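Local coordinates for protein pyruvate synthase subunit PorC (Thermotoga maritima MSB8, PDB 2RAA) that serves as the gamma subunit of a heterotetrameric pyruvate synthase, which converts pyruvate and CoA to acetyl-CoA and CO2 while reducing ferredoxin, at residues 23-28 against 86-91. Residues are numbered along the deposited sequence; the frame is centred on the assembly and turned at random.
Sequences RWHGRA and DVVVVI
Val89 O takes two contacts from strand 19-27: a hydrogen bond from His25 N, 2.7 Å from N to O, and a weaker CA-H...O approach from Trp24 CA. The bond belongs to a parallel pairing of strands 19-27 and 87-90, two central neighbours in the mixed sheet of this subunit's alpha/beta fold. Val89 N gives to Arg23 O, and Ile91 N gives to His25 O at 2.9 Å. Arg23 N reaches back to Val87 O. The short strand axes run 12° apart.

Trp24 and Val89 share one face of the sheet. Val89 CB lies over one face of the indole, offset toward its rim, and Val89 CG1 is 3.6 Å from Trp24 CE3. Ile91 CG2 comes to the ring edge. Leu157 and Met153 of helix 150-161 and Ala32 of helix 32-45 pack on this side. Trp24 NE1 is hydrogen-bonded to Asn69 OD1.

Arg23, His25, Val88 and Val90 line the other face. The Arg23 chain starts with CG anti to the backbone N (chi1 -178°) and bends at chi3. Arg23 NE thereby gives a hydrogen bond to His25 NE2, 2.9 Å from N to N. It is bent, 132° at the hydrogen, and NE2 is tilted well out of the guanidinium plane. Val88 touches both residues, CG1 against His25 CD2 and CG2 against Arg23 NH2. An alanine at His25 would probably leave Arg23 NE without this acceptor and open a gap beside Val88 CG1. The far end of the guanidinium is tied to backbone oxygens: NH1 to Val82 O, and NH2 to both Ile100 O and Glu102 O.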
ATOM      1  N   ARG A  23       0.676   5.181   6.201  1.00 46.87           N
ATOM      2  CA  ARG A  23      -0.647   4.978   6.789  1.00 49.06           C
ATOM      3  C   ARG A  23      -1.566   4.488   5.696  1.00 46.98           C
ATOM      4  O   ARG A  23      -1.649   5.092   4.651  1.00 46.24           O
ATOM      5  CB  ARG A  23      -1.202   6.263   7.376  1.00 51.29           C
ATOM      6  CG  ARG A  23      -2.575   6.093   8.045  1.00 50.66           C
ATOM      7  CD  ARG A  23      -2.984   7.408   8.696  1.00 56.70           C
ATOM      8  NE  ARG A  23      -3.339   8.402   7.703  1.00 51.66           N
ATOM      9  CZ  ARG A  23      -3.353   9.710   7.909  1.00 51.55           C
ATOM     10  NH1 ARG A  23      -2.984  10.242   9.071  1.00 58.25           N
ATOM     11  NH2 ARG A  23      -3.714  10.493   6.916  1.00 56.58           N
ATOM     12  N   TRP A  24      -2.239   3.387   5.953  1.00 45.77           N
ATOM     13  CA  TRP A  24      -3.053   2.736   4.938  1.00 46.22           C
ATOM     14  C   TRP A  24      -4.474   2.972   5.251  1.00 48.24           C
ATOM     15  O   TRP A  24      -4.831   2.936   6.432  1.00 49.23           O
ATOM     16  CB  TRP A  24      -2.916   1.213   5.011  1.00 45.54           C
ATOM     17  CG  TRP A  24      -1.587   0.704   4.790  1.00 46.30           C
ATOM     18  CD1 TRP A  24      -0.549   0.799   5.640  1.00 47.24           C
ATOM     19  CD2 TRP A  24      -1.131  -0.073   3.665  1.00 44.83           C
ATOM     20  NE1 TRP A  24       0.540   0.151   5.123  1.00 40.03           N
ATOM     21  CE2 TRP A  24       0.224  -0.359   3.891  1.00 48.29           C
ATOM     22  CE3 TRP A  24      -1.728  -0.509   2.477  1.00 44.72           C
ATOM     23  CZ2 TRP A  24       1.004  -1.074   2.979  1.00 42.98           C
ATOM     24  CZ3 TRP A  24      -0.966  -1.223   1.562  1.00 52.22           C
ATOM     25  CH2 TRP A  24       0.387  -1.494   1.808  1.00 47.63           C
ATOM     26  N   HIS A  25      -5.300   3.097   4.205  1.00 47.98           N
ATOM     27  CA  HIS A  25      -6.748   3.219   4.363  1.00 47.87           C
ATOM     28  C   HIS A  25      -7.418   2.229   3.432  1.00 49.79           C
ATOM     29  O   HIS A  25      -7.180   2.225   2.238  1.00 48.36           O
ATOM     30  CB  HIS A  25      -7.218   4.617   4.050  1.00 46.35           C
ATOM     31  CG  HIS A  25      -6.631   5.647   4.951  1.00 48.80           C
ATOM     32  ND1 HIS A  25      -7.310   6.155   6.039  1.00 46.77           N
ATOM     33  CD2 HIS A  25      -5.415   6.243   4.945  1.00 50.72           C
ATOM     34  CE1 HIS A  25      -6.538   7.035   6.655  1.00 54.79           C
ATOM     35  NE2 HIS A  25      -5.381   7.102   6.017  1.00 53.27           N
ATOM     36  N   GLY A  26      -8.239   1.378   4.014  1.00 50.76           N
ATOM     37  CA  GLY A  26      -8.979   0.386   3.290  1.00 53.56           C
ATOM     38  C   GLY A  26     -10.171   0.046   4.155  1.00 54.14           C
ATOM     39  O   GLY A  26     -10.339   0.616   5.231  1.00 53.98           O
ATOM     40  N   ARG A  27     -10.987  -0.874   3.659  1.00 56.42           N
ATOM     41  CA  ARG A  27     -12.160  -1.379   4.361  1.00 58.34           C
ATOM     42  C   ARG A  27     -11.876  -2.819   4.774  1.00 59.12           C
ATOM     43  O   ARG A  27     -11.184  -3.563   4.039  1.00 58.92           O
ATOM     44  CB  ARG A  27     -13.380  -1.393   3.427  1.00 58.35           C
ATOM     45  CG  ARG A  27     -13.829  -0.042   2.859  1.00 58.39           C
ATOM     46  CD  ARG A  27     -15.094  -0.168   1.957  1.00 61.43           C
ATOM     47  NE  ARG A  27     -15.509   1.134   1.417  1.00 62.25           N
ATOM     48  CZ  ARG A  27     -16.159   2.068   2.115  1.00 60.21           C
ATOM     49  NH1 ARG A  27     -16.502   1.877   3.383  1.00 61.11           N
ATOM     50  NH2 ARG A  27     -16.470   3.216   1.545  1.00 59.07           N
ATOM     51  N   ALA A  28     -12.424  -3.212   5.920  1.00 59.27           N
ATOM     52  CA  ALA A  28     -12.340  -4.594   6.391  1.00 61.15           C
ATOM     53  C   ALA A  28     -12.601  -5.592   5.243  1.00 63.06           C
ATOM     54  O   ALA A  28     -13.712  -5.639   4.699  1.00 68.23           O
ATOM     55  CB  ALA A  28     -13.336  -4.818   7.498  1.00 59.50           C
ATOM     56  N   ASP A  86       4.582   9.733   6.005  1.00 49.65           N
ATOM     57  CA  ASP A  86       5.367  10.064   4.827  1.00 48.00           C
ATOM     58  C   ASP A  86       4.616   9.649   3.571  1.00 47.87           C
ATOM     59  O   ASP A  86       4.841  10.234   2.504  1.00 46.52           O
ATOM     60  CB  ASP A  86       6.713   9.345   4.889  1.00 49.73           C
ATOM     61  CG  ASP A  86       7.592   9.848   6.051  1.00 53.53           C
ATOM     62  OD1 ASP A  86       7.942  11.045   6.052  1.00 64.65           O
ATOM     63  OD2 ASP A  86       7.944   9.046   6.950  1.00 51.97           O
ATOM     64  N   VAL A  87       3.708   8.674   3.715  1.00 40.62           N
ATOM     65  CA  VAL A  87       2.935   8.156   2.589  1.00 43.71           C
ATOM     66  C   VAL A  87       1.599   7.711   3.080  1.00 42.37           C
ATOM     67  O   VAL A  87       1.514   7.109   4.128  1.00 42.37           O
ATOM     68  CB  VAL A  87       3.599   6.883   1.941  1.00 43.64           C
ATOM     69  CG1 VAL A  87       2.771   6.336   0.781  1.00 40.22           C
ATOM     70  CG2 VAL A  87       5.037   7.212   1.445  1.00 44.72           C
ATOM     71  N   VAL A  88       0.560   8.022   2.319  1.00 48.53           N
ATOM     72  CA  VAL A  88      -0.813   7.593   2.608  1.00 46.96           C
ATOM     73  C   VAL A  88      -1.198   6.734   1.439  1.00 48.82           C
ATOM     74  O   VAL A  88      -0.987   7.123   0.297  1.00 49.85           O
ATOM     75  CB  VAL A  88      -1.799   8.807   2.792  1.00 47.15           C
ATOM     76  CG1 VAL A  88      -3.231   8.349   2.832  1.00 39.93           C
ATOM     77  CG2 VAL A  88      -1.462   9.586   4.094  1.00 43.48           C
ATOM     78  N   VAL A  89      -1.753   5.560   1.742  1.00 50.02           N
ATOM     79  CA  VAL A  89      -2.075   4.538   0.762  1.00 47.54           C
ATOM     80  C   VAL A  89      -3.553   4.267   0.889  1.00 46.35           C
ATOM     81  O   VAL A  89      -4.025   3.923   1.954  1.00 45.87           O
ATOM     82  CB  VAL A  89      -1.308   3.222   1.034  1.00 49.85           C
ATOM     83  CG1 VAL A  89      -1.676   2.166   0.035  1.00 41.42           C
ATOM     84  CG2 VAL A  89       0.186   3.454   1.032  1.00 43.36           C
ATOM     85  N   VAL A  90      -4.299   4.466  -0.186  1.00 48.22           N
ATOM     86  CA  VAL A  90      -5.746   4.313  -0.145  1.00 48.25           C
ATOM     87  C   VAL A  90      -6.097   3.205  -1.123  1.00 48.35           C
ATOM     88  O   VAL A  90      -6.049   3.384  -2.317  1.00 47.76           O
ATOM     89  CB  VAL A  90      -6.458   5.659  -0.468  1.00 47.23           C
ATOM     90  CG1 VAL A  90      -7.956   5.479  -0.578  1.00 46.95           C
ATOM     91  CG2 VAL A  90      -6.122   6.697   0.614  1.00 47.63           C
ATOM     92  N   ILE A  91      -6.447   2.046  -0.601  1.00 51.48           N
ATOM     93  CA  ILE A  91      -6.664   0.904  -1.448  1.00 51.22           C
ATOM     94  C   ILE A  91      -8.103   0.799  -1.918  1.00 51.65           C
ATOM     95  O   ILE A  91      -8.432  -0.141  -2.673  1.00 49.24           O
ATOM     96  CB  ILE A  91      -6.183  -0.434  -0.776  1.00 52.98           C
ATOM     97  CG1 ILE A  91      -7.072  -0.867   0.379  1.00 55.38           C
ATOM     98  CG2 ILE A  91      -4.731  -0.314  -0.315  1.00 50.42           C
ATOM     99  CD1 ILE A  91      -6.709  -2.227   0.889  1.00 49.09           C
TER